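PDB 1Z6O: ferritin light chain from Trichoplusia ni, which forms, with the heavy chain, a secreted ferritin shell of 24 subunits that stores iron, and probably facilitates nucleation of the ferrihydrite core. Local coordinates for residues Thr67-Phe72 with Leu199-Phe204; Glu124-Ala129 with Ala179-Asp184; Asp131-Leu136 with Ala172-Thr177. All coordinates share one frame; numbering follows the deposited sequence.

The three contacts follow one another along the four-helix bundle of the ferritin subunit. Contact 3 and contact 2 both join helix 122-148 to helix 157-190, with centres about 10 Å apart. Contact 1 lies further on, about 13 Å from the centre of contact 2 and 21 Å from that of contact 3. It joins the start of helix 70-96 to the short C-terminal helix 197-211. In sequence, contact 1 encloses contact 2, which encloses contact 3. Where contacts 1 and 2 touch, Phe204 with His181 seats helix 197-211 on the bundle, and Phe72 with Leu126 joins helices 70-96 and 122-148. Contacts 2 and 3 also meet another light chain.

Contact 1 (Thr67-Phe72 with Leu199-Phe204)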
loop_
_atom_site.group_PDB
_atom_site.type_symbol
_atom_site.label_atom_id
_atom_site.label_comp_id
_atom_site.label_asym_id
_atom_site.label_seq_id
_atom_site.Cartn_x
_atom_site.Cartn_y
_atom_site.Cartn_z
ATOM N N THR A 67 16.649 -46.615 21.088
ATOM C CA THR A 67 17.722 -45.636 20.894
ATOM C C THR A 67 17.110 -44.251 20.930
ATOM O O THR A 67 17.549 -43.386 21.693
ATOM C CB THR A 67 18.431 -45.870 19.556
ATOM O OG1 THR A 67 17.455 -45.907 18.500
ATOM C CG2 THR A 67 19.177 -47.206 19.603
ATOM N N ASN A 68 16.098 -44.050 20.089
ATOM C CA ASN A 68 15.343 -42.808 20.036
ATOM C C ASN A 68 16.218 -41.550 20.095
ATOM O O ASN A 68 16.009 -40.683 20.946
ATOM C CB ASN A 68 14.321 -42.804 21.197
ATOM C CG ASN A 68 13.182 -41.821 20.980
ATOM O OD1 ASN A 68 12.483 -41.881 19.972
ATOM N ND2 ASN A 68 12.982 -40.918 21.934
ATOM N N ARG A 69 17.194 -41.459 19.192
ATOM C CA ARG A 69 18.082 -40.291 19.126
ATOM C C ARG A 69 17.735 -39.528 17.851
ATOM O O ARG A 69 18.340 -39.765 16.799
ATOM C CB ARG A 69 19.542 -40.736 19.053
ATOM C CG ARG A 69 20.028 -41.578 20.226
ATOM C CD ARG A 69 20.121 -40.763 21.520
ATOM N NE ARG A 69 20.904 -41.473 22.532
ATOM C CZ ARG A 69 20.909 -41.163 23.829
ATOM N NH1 ARG A 69 20.178 -40.153 24.275
ATOM N NH2 ARG A 69 21.617 -41.888 24.685
ATOM N N ALA A 70 16.770 -38.618 17.938
ATOM C CA ALA A 70 16.338 -37.857 16.765
ATOM C C ALA A 70 17.461 -37.043 16.110
ATOM O O ALA A 70 17.460 -36.851 14.891
ATOM C CB ALA A 70 15.171 -36.942 17.139
ATOM N N GLY A 71 18.411 -36.571 16.913
ATOM C CA GLY A 71 19.524 -35.798 16.382
ATOM C C GLY A 71 20.469 -36.676 15.576
ATOM O O GLY A 71 20.891 -36.303 14.480
ATOM N N PHE A 72 20.822 -37.839 16.115
ATOM C CA PHE A 72 21.699 -38.753 15.385
ATOM C C PHE A 72 20.992 -39.244 14.126
ATOM O O PHE A 72 21.598 -39.376 13.059
ATOM C CB PHE A 72 22.085 -39.956 16.252
ATOM C CG PHE A 72 23.188 -39.662 17.232
ATOM C CD1 PHE A 72 22.928 -38.950 18.403
ATOM C CD2 PHE A 72 24.496 -40.059 16.961
ATOM C CE1 PHE A 72 23.953 -38.631 19.292
ATOM C CE2 PHE A 72 25.536 -39.746 17.841
ATOM C CZ PHE A 72 25.264 -39.029 19.012
ATOM N N LEU A 199 23.550 -38.232 30.570
ATOM C CA LEU A 199 22.977 -36.897 30.406
ATOM C C LEU A 199 23.648 -36.193 29.224
ATOM O O LEU A 199 23.001 -35.458 28.476
ATOM C CB LEU A 199 23.178 -36.062 31.677
ATOM C CG LEU A 199 22.577 -34.650 31.655
ATOM C CD1 LEU A 199 21.057 -34.728 31.494
ATOM C CD2 LEU A 199 22.940 -33.926 32.967
ATOM N N ALA A 200 24.948 -36.414 29.056
ATOM C CA ALA A 200 25.669 -35.776 27.952
ATOM C C ALA A 200 25.179 -36.268 26.588
ATOM O O ALA A 200 25.057 -35.470 25.651
ATOM C CB ALA A 200 27.189 -36.012 28.092
ATOM N N LEU A 201 24.896 -37.567 26.461
ATOM C CA LEU A 201 24.405 -38.084 25.175
ATOM C C LEU A 201 23.052 -37.465 24.846
ATOM O O LEU A 201 22.762 -37.152 23.691
ATOM C CB LEU A 201 24.289 -39.615 25.197
ATOM C CG LEU A 201 25.657 -40.324 25.204
ATOM C CD1 LEU A 201 25.480 -41.831 25.345
ATOM C CD2 LEU A 201 26.404 -40.002 23.920
ATOM N N TYR A 202 22.222 -37.281 25.867
ATOM C CA TYR A 202 20.912 -36.666 25.664
ATOM C C TYR A 202 21.099 -35.209 25.208
ATOM O O TYR A 202 20.500 -34.758 24.223
ATOM C CB TYR A 202 20.122 -36.717 26.978
ATOM C CG TYR A 202 18.848 -35.903 26.974
ATOM C CD1 TYR A 202 17.813 -36.183 26.080
ATOM C CD2 TYR A 202 18.665 -34.868 27.887
ATOM C CE1 TYR A 202 16.616 -35.446 26.100
ATOM C CE2 TYR A 202 17.477 -34.134 27.920
ATOM C CZ TYR A 202 16.461 -34.429 27.026
ATOM O OH TYR A 202 15.288 -33.716 27.077
ATOM N N VAL A 203 21.935 -34.468 25.923
ATOM C CA VAL A 203 22.190 -33.071 25.573
ATOM C C VAL A 203 22.827 -32.961 24.179
ATOM O O VAL A 203 22.480 -32.081 23.381
ATOM C CB VAL A 203 23.115 -32.415 26.635
ATOM C CG1 VAL A 203 23.643 -31.060 26.138
ATOM C CG2 VAL A 203 22.316 -32.218 27.947
ATOM N N PHE A 204 23.754 -33.861 23.884
ATOM C CA PHE A 204 24.418 -33.842 22.583
ATOM C C PHE A 204 23.411 -34.132 21.466
ATOM O O PHE A 204 23.440 -33.486 20.414
ATOM C CB PHE A 204 25.549 -34.869 22.544
ATOM C CG PHE A 204 26.420 -34.746 21.324
ATOM C CD1 PHE A 204 27.371 -33.731 21.235
ATOM C CD2 PHE A 204 26.250 -35.609 20.243
ATOM C CE1 PHE A 204 28.145 -33.568 20.077
ATOM C CE2 PHE A 204 27.016 -35.456 19.078
ATOM C CZ PHE A 204 27.962 -34.435 18.998
#
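Arg69 and Leu201 meet through a guanidinium face and an aliphatic carbon. Arg69 NH2 lies 3.5 Å from Leu201 CB, which sits over one face of the flat group. Leu201 CD1 is a second neighbour of the same nitrogen. The two side chains cross at about a right angle. Arg69 NH1 reaches the helix backbone and comes within 3.8 Å of Tyr202 CA. The Arg69 chain is bent at chi2 (-69°), and the bend carries its end to the helix although its CB does not point there. The charge is met by Glu122, whose OE2 forms a salt bridge with Arg69 NE. Shortening Arg69 to an alanine is likely to leave Glu122 without its salt-bridge mate and to uncover Leu201 CB.

The aromatic contact is separate. Phe72 CZ approaches Phe204 CD2 at 3.8 Å, and Phe72 CE1 lies in the plane of the Phe204 ring, at its edge. The planes are inclined at 53° and the centroids of the Phe72 and Phe204 rings are 6.0 Å apart. Phe204 CG is anti to the backbone N (chi1 -170°), which brings the ring across to Phe72.

Arg69 is the N-cap residue of helix 70-96. The amides of Gly71 and Phe72, in the first turn, bond to the carboxylate of Asp205, so helix 197-211 also holds this end by polar bonds. Phe204 packs on Leu185 and Phe188 of helix 157-190 and meets the His181 ring edge-to-face. Phe72 rests on Leu126 of helix 122-148. The buried contact thus seats the C-terminal helix against the starts of helices 70-96 and 122-148 and the last turns of helix 157-190.

Contact 2 (Glu124-Ala129 with Ala179-Asp184); sequences EALAKA and AGHTSD
Leu126 points toward the partner helix and touches both His181 and Thr182. Its CD1 methyl lies 3.8 Å from His181 CB, with the CD2 methyl slightly further from the same carbon. The Leu126 and His181 side chains cross at about a right angle. Leu126 CB meets the methyl CG2 of Thr182 at 3.9 Å. Methyl and methylene groups carry most of the contact. Thr182 CG2 also comes within 4.2 Å of Ala127 N.

The Thr182 rotamer explains which branch faces the partner helix. Its OG1 lies between the backbone N and the carbonyl carbon (chi1 68°) and donates to Ala179 O over 2.8 Å. The hydroxyl is thus satisfied within its own helix, and CG2 is left to face Leu126. Ala179 O also accepts from Ser183 N, and both donors come from the same face of its carbonyl plane. The bond from OG1 fixes the rotation of the threonine.

The axes of segments 124-129 and 179-184 approach to 9.2 Å and run nearly antiparallel, at 155°. Cys4 and Cys24 of another light chain, joined by a disulfide, pack on Ala127 and Thr182. Arg53 of a heavy chain makes a salt bridge with Asp184, and Asp49 O of that chain bonds to Ser183 OG. Leu75 of helix 70-96 and Leu208 of helix 197-211 lie against His181, so these two helices, another light chain and a heavy chain border the pair.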
loop_
_atom_site.group_PDB
_atom_site.type_symbol
_atom_site.label_atom_id
_atom_site.label_comp_id
_atom_site.label_asym_id
_atom_site.label_seq_id
_atom_site.Cartn_x
_atom_site.Cartn_y
_atom_site.Cartn_z
ATOM N N GLU A 124 30.580 -45.195 18.257
ATOM C CA GLU A 124 30.888 -46.097 17.140
ATOM C C GLU A 124 30.275 -45.598 15.835
ATOM O O GLU A 124 30.911 -45.661 14.780
ATOM C CB GLU A 124 30.300 -47.497 17.348
ATOM C CG GLU A 124 30.955 -48.391 18.350
ATOM C CD GLU A 124 30.243 -49.747 18.421
ATOM O OE1 GLU A 124 29.000 -49.773 18.625
ATOM O OE2 GLU A 124 30.925 -50.785 18.265
ATOM N N ALA A 125 29.021 -45.159 15.900
ATOM C CA ALA A 125 28.325 -44.688 14.698
ATOM C C ALA A 125 29.001 -43.454 14.104
ATOM O O ALA A 125 29.159 -43.357 12.888
ATOM C CB ALA A 125 26.843 -44.382 15.020
ATOM N N LEU A 126 29.384 -42.502 14.951
ATOM C CA LEU A 126 30.058 -41.300 14.460
ATOM C C LEU A 126 31.433 -41.649 13.893
ATOM O O LEU A 126 31.863 -41.066 12.896
ATOM C CB LEU A 126 30.228 -40.273 15.583
ATOM C CG LEU A 126 28.957 -39.625 16.144
ATOM C CD1 LEU A 126 29.325 -38.815 17.382
ATOM C CD2 LEU A 126 28.317 -38.738 15.119
ATOM N N ALA A 127 32.125 -42.590 14.534
ATOM C CA ALA A 127 33.447 -43.012 14.065
ATOM C C ALA A 127 33.339 -43.619 12.671
ATOM O O ALA A 127 34.176 -43.365 11.804
ATOM C CB ALA A 127 34.055 -44.045 15.029
ATOM N N LYS A 128 32.316 -44.443 12.459
ATOM C CA LYS A 128 32.122 -45.068 11.157
ATOM C C LYS A 128 31.732 -44.007 10.129
ATOM O O LYS A 128 32.165 -44.068 8.984
ATOM C CB LYS A 128 31.022 -46.139 11.225
ATOM C CG LYS A 128 30.974 -47.066 10.000
ATOM C CD LYS A 128 32.235 -47.940 9.952
ATOM C CE LYS A 128 32.083 -49.188 9.082
ATOM N NZ LYS A 128 32.016 -48.911 7.617
ATOM N N ALA A 129 30.900 -43.045 10.524
ATOM C CA ALA A 129 30.514 -41.988 9.589
ATOM C C ALA A 129 31.774 -41.207 9.189
ATOM O O ALA A 129 31.976 -40.880 8.016
ATOM C CB ALA A 129 29.490 -41.041 10.238
ATOM N N ALA A 179 34.648 -35.157 12.979
ATOM C CA ALA A 179 35.797 -35.361 13.868
ATOM C C ALA A 179 35.526 -34.630 15.190
ATOM O O ALA A 179 35.846 -35.137 16.268
ATOM C CB ALA A 179 37.087 -34.820 13.228
ATOM N N GLY A 180 34.953 -33.432 15.097
ATOM C CA GLY A 180 34.636 -32.675 16.303
ATOM C C GLY A 180 33.620 -33.430 17.157
ATOM O O GLY A 180 33.736 -33.453 18.385
ATOM N N HIS A 181 32.621 -34.045 16.524
ATOM C CA HIS A 181 31.616 -34.800 17.286
ATOM C C HIS A 181 32.280 -35.954 18.038
ATOM O O HIS A 181 31.934 -36.213 19.190
ATOM C CB HIS A 181 30.515 -35.393 16.379
ATOM C CG HIS A 181 29.662 -34.371 15.692
ATOM N ND1 HIS A 181 29.535 -33.077 16.147
ATOM C CD2 HIS A 181 28.857 -34.472 14.607
ATOM C CE1 HIS A 181 28.687 -32.421 15.372
ATOM N NE2 HIS A 181 28.260 -33.245 14.430
ATOM N N THR A 182 33.220 -36.661 17.404
ATOM C CA THR A 182 33.861 -37.770 18.107
ATOM C C THR A 182 34.688 -37.255 19.273
ATOM O O THR A 182 34.768 -37.923 20.303
ATOM C CB THR A 182 34.761 -38.661 17.187
ATOM O OG1 THR A 182 35.910 -37.920 16.752
ATOM C CG2 THR A 182 33.975 -39.138 15.983
ATOM N N SER A 183 35.307 -36.078 19.131
ATOM C CA SER A 183 36.085 -35.512 20.243
ATOM C C SER A 183 35.162 -35.184 21.414
ATOM O O SER A 183 35.518 -35.399 22.574
ATOM C CB SER A 183 36.800 -34.210 19.844
ATOM O OG SER A 183 37.780 -34.459 18.866
ATOM N N ASP A 184 33.994 -34.623 21.118
ATOM C CA ASP A 184 33.056 -34.293 22.185
ATOM C C ASP A 184 32.622 -35.550 22.937
ATOM O O ASP A 184 32.602 -35.557 24.165
ATOM C CB ASP A 184 31.821 -33.575 21.630
ATOM C CG ASP A 184 32.129 -32.132 21.187
ATOM O OD1 ASP A 184 33.152 -31.567 21.627
ATOM O OD2 ASP A 184 31.343 -31.552 20.408
#

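Contact 3 (Asp131-Leu136 with Ala172-Thr177); sequences DTQKEL and AEKIRT
Gln133 and Lys174 meet on one flank of the helix pair, where the two side chains cross at a slant and two waters join their polar ends. Water 2 accepts from Gln133 NE2 at 2.7 Å and from Lys174 NZ at 2.8 Å. Water 1 makes only weak bonds, donating to Gln133 OE1 and accepting from Lys174 NZ. The sound bridge from amide to ammonium therefore runs from NE2 through water 2, and the route from OE1 is weak at both ends. Direct contact is with the aliphatic part of the lysine: Gln133 NE2 lies 3.3 Å from Lys174 CD. The lysine is extended beyond CG, whereas the Gln133 chain turns at chi2 (-69°) and brings the NE2 end of its amide against that carbon. Lys174 NZ also forms a salt bridge with Glu82 of helix 70-96, which would help to balance its charge.

The apolar part centres on Ile175. Its CD1 methyl reaches the backbone of the partner helix, 3.8 Å from Lys134 CA, and lies close to Gln133 O as well. Ile175 CG1 faces Gln133 CB at 4.0 Å. Ile175 CG2 touches the lysine stem, 4.1 Å from Lys134 CE, and the two side chains cross at about a right angle. Extended beyond CG, the Lys134 stem runs past Ile175 with CG and CE near its methyls, and NZ goes on to the carbonyls of Asn25 and Val27 of another light chain.

The axes of segments 131-136 and 172-177 come within 9.6 Å at their closest and run at 159°, close to antiparallel. Ile175 also packs on Leu130 and Ala137 of helix 122-148 and on Tyr28 of the neighbouring light chain. Antiparallel packing of the last two long helices, with an apolar seam and polar side chains beside it, belongs to the four-helix bundle of the ferritin fold.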
loop_
_atom_site.group_PDB
_atom_site.type_symbol
_atom_site.label_atom_id
_atom_site.label_comp_id
_atom_site.label_asym_id
_atom_site.label_seq_id
_atom_site.Cartn_x
_atom_site.Cartn_y
_atom_site.Cartn_z
ATOM N N ASP A 131 34.933 -42.262 9.182
ATOM C CA ASP A 131 35.741 -43.100 8.287
ATOM C C ASP A 131 35.176 -43.172 6.868
ATOM O O ASP A 131 35.924 -43.095 5.892
ATOM C CB ASP A 131 35.849 -44.544 8.802
ATOM C CG ASP A 131 36.666 -44.661 10.083
ATOM O OD1 ASP A 131 37.584 -43.843 10.304
ATOM O OD2 ASP A 131 36.395 -45.599 10.865
ATOM N N THR A 132 33.864 -43.345 6.738
ATOM C CA THR A 132 33.286 -43.441 5.399
ATOM C C THR A 132 33.356 -42.110 4.652
ATOM O O THR A 132 33.493 -42.103 3.430
ATOM C CB THR A 132 31.815 -43.959 5.428
ATOM O OG1 THR A 132 31.010 -43.090 6.227
ATOM C CG2 THR A 132 31.760 -45.367 6.003
ATOM N N GLN A 133 33.266 -40.985 5.361
ATOM C CA GLN A 133 33.378 -39.691 4.682
ATOM C C GLN A 133 34.840 -39.476 4.256
ATOM O O GLN A 133 35.097 -38.954 3.175
ATOM C CB GLN A 133 32.880 -38.545 5.581
ATOM C CG GLN A 133 31.339 -38.552 5.757
ATOM C CD GLN A 133 30.605 -38.185 4.470
ATOM O OE1 GLN A 133 29.691 -38.888 4.017
ATOM N NE2 GLN A 133 30.999 -37.081 3.884
ATOM N N LYS A 134 35.798 -39.890 5.087
ATOM C CA LYS A 134 37.206 -39.763 4.695
ATOM C C LYS A 134 37.470 -40.633 3.462
ATOM O O LYS A 134 38.256 -40.263 2.588
ATOM C CB LYS A 134 38.147 -40.200 5.822
ATOM C CG LYS A 134 38.239 -39.198 6.979
ATOM C CD LYS A 134 39.340 -39.614 7.975
ATOM C CE LYS A 134 39.402 -38.627 9.147
ATOM N NZ LYS A 134 40.575 -38.886 10.045
ATOM N N GLU A 135 36.824 -41.795 3.396
ATOM C CA GLU A 135 37.004 -42.671 2.237
ATOM C C GLU A 135 36.433 -41.991 0.986
ATOM O O GLU A 135 37.049 -42.029 -0.078
ATOM C CB GLU A 135 36.325 -44.037 2.460
ATOM C CG GLU A 135 36.378 -44.935 1.210
ATOM C CD GLU A 135 35.705 -46.297 1.404
ATOM O OE1 GLU A 135 34.555 -46.354 1.897
ATOM O OE2 GLU A 135 36.330 -47.315 1.044
ATOM N N LEU A 136 35.258 -41.369 1.098
ATOM C CA LEU A 136 34.691 -40.663 -0.060
ATOM C C LEU A 136 35.627 -39.528 -0.486
ATOM O O LEU A 136 35.824 -39.278 -1.682
ATOM C CB LEU A 136 33.319 -40.066 0.280
ATOM C CG LEU A 136 32.148 -41.050 0.397
ATOM C CD1 LEU A 136 30.940 -40.352 1.030
ATOM C CD2 LEU A 136 31.792 -41.572 -0.992
ATOM N N ALA A 172 35.839 -31.415 3.298
ATOM C CA ALA A 172 36.631 -30.924 4.427
ATOM C C ALA A 172 35.741 -30.466 5.579
ATOM O O ALA A 172 36.032 -30.731 6.738
ATOM C CB ALA A 172 37.551 -29.777 3.980
ATOM N N GLU A 173 34.649 -29.784 5.254
ATOM C CA GLU A 173 33.721 -29.309 6.285
ATOM C C GLU A 173 33.038 -30.470 7.003
ATOM O O GLU A 173 32.921 -30.472 8.235
ATOM C CB GLU A 173 32.631 -28.429 5.656
ATOM C CG GLU A 173 33.127 -27.132 5.037
ATOM C CD GLU A 173 33.694 -26.173 6.070
ATOM O OE1 GLU A 173 33.161 -26.135 7.201
ATOM O OE2 GLU A 173 34.661 -25.449 5.747
ATOM N N LYS A 174 32.563 -31.451 6.238
ATOM C CA LYS A 174 31.877 -32.595 6.845
ATOM C C LYS A 174 32.794 -33.411 7.737
ATOM O O LYS A 174 32.395 -33.859 8.811
ATOM C CB LYS A 174 31.311 -33.540 5.776
ATOM C CG LYS A 174 30.038 -33.078 5.094
ATOM C CD LYS A 174 29.534 -34.178 4.156
ATOM C CE LYS A 174 28.222 -33.809 3.477
ATOM N NZ LYS A 174 27.727 -34.895 2.563
ATOM N N ILE A 175 34.018 -33.635 7.270
ATOM C CA ILE A 175 34.973 -34.422 8.033
ATOM C C ILE A 175 35.355 -33.682 9.311
ATOM O O ILE A 175 35.441 -34.285 10.377
ATOM C CB ILE A 175 36.205 -34.744 7.151
ATOM C CG1 ILE A 175 35.797 -35.815 6.118
ATOM C CG2 ILE A 175 37.387 -35.222 8.010
ATOM C CD1 ILE A 175 36.776 -35.961 4.944
ATOM N N ARG A 176 35.565 -32.374 9.217
ATOM C CA ARG A 176 35.915 -31.610 10.415
ATOM C C ARG A 176 34.756 -31.652 11.421
ATOM O O ARG A 176 34.967 -31.776 12.630
ATOM C CB ARG A 176 36.236 -30.155 10.046
ATOM C CG ARG A 176 36.408 -29.229 11.270
ATOM C CD ARG A 176 37.535 -29.705 12.218
ATOM N NE ARG A 176 37.651 -28.781 13.355
ATOM C CZ ARG A 176 36.860 -28.803 14.424
ATOM N NH1 ARG A 176 35.896 -29.720 14.527
ATOM N NH2 ARG A 176 36.992 -27.871 15.366
ATOM N N THR A 177 33.531 -31.543 10.922
ATOM C CA THR A 177 32.356 -31.583 11.802
ATOM C C THR A 177 32.249 -32.929 12.528
ATOM O O THR A 177 32.070 -32.974 13.753
ATOM C CB THR A 177 31.062 -31.334 10.997
ATOM O OG1 THR A 177 31.105 -30.009 10.459
ATOM C CG2 THR A 177 29.816 -31.472 11.891
HETATM O O HOH W 1 26.921 -38.112 2.268
HETATM O O HOH W 2 29.815 -36.409 1.522
#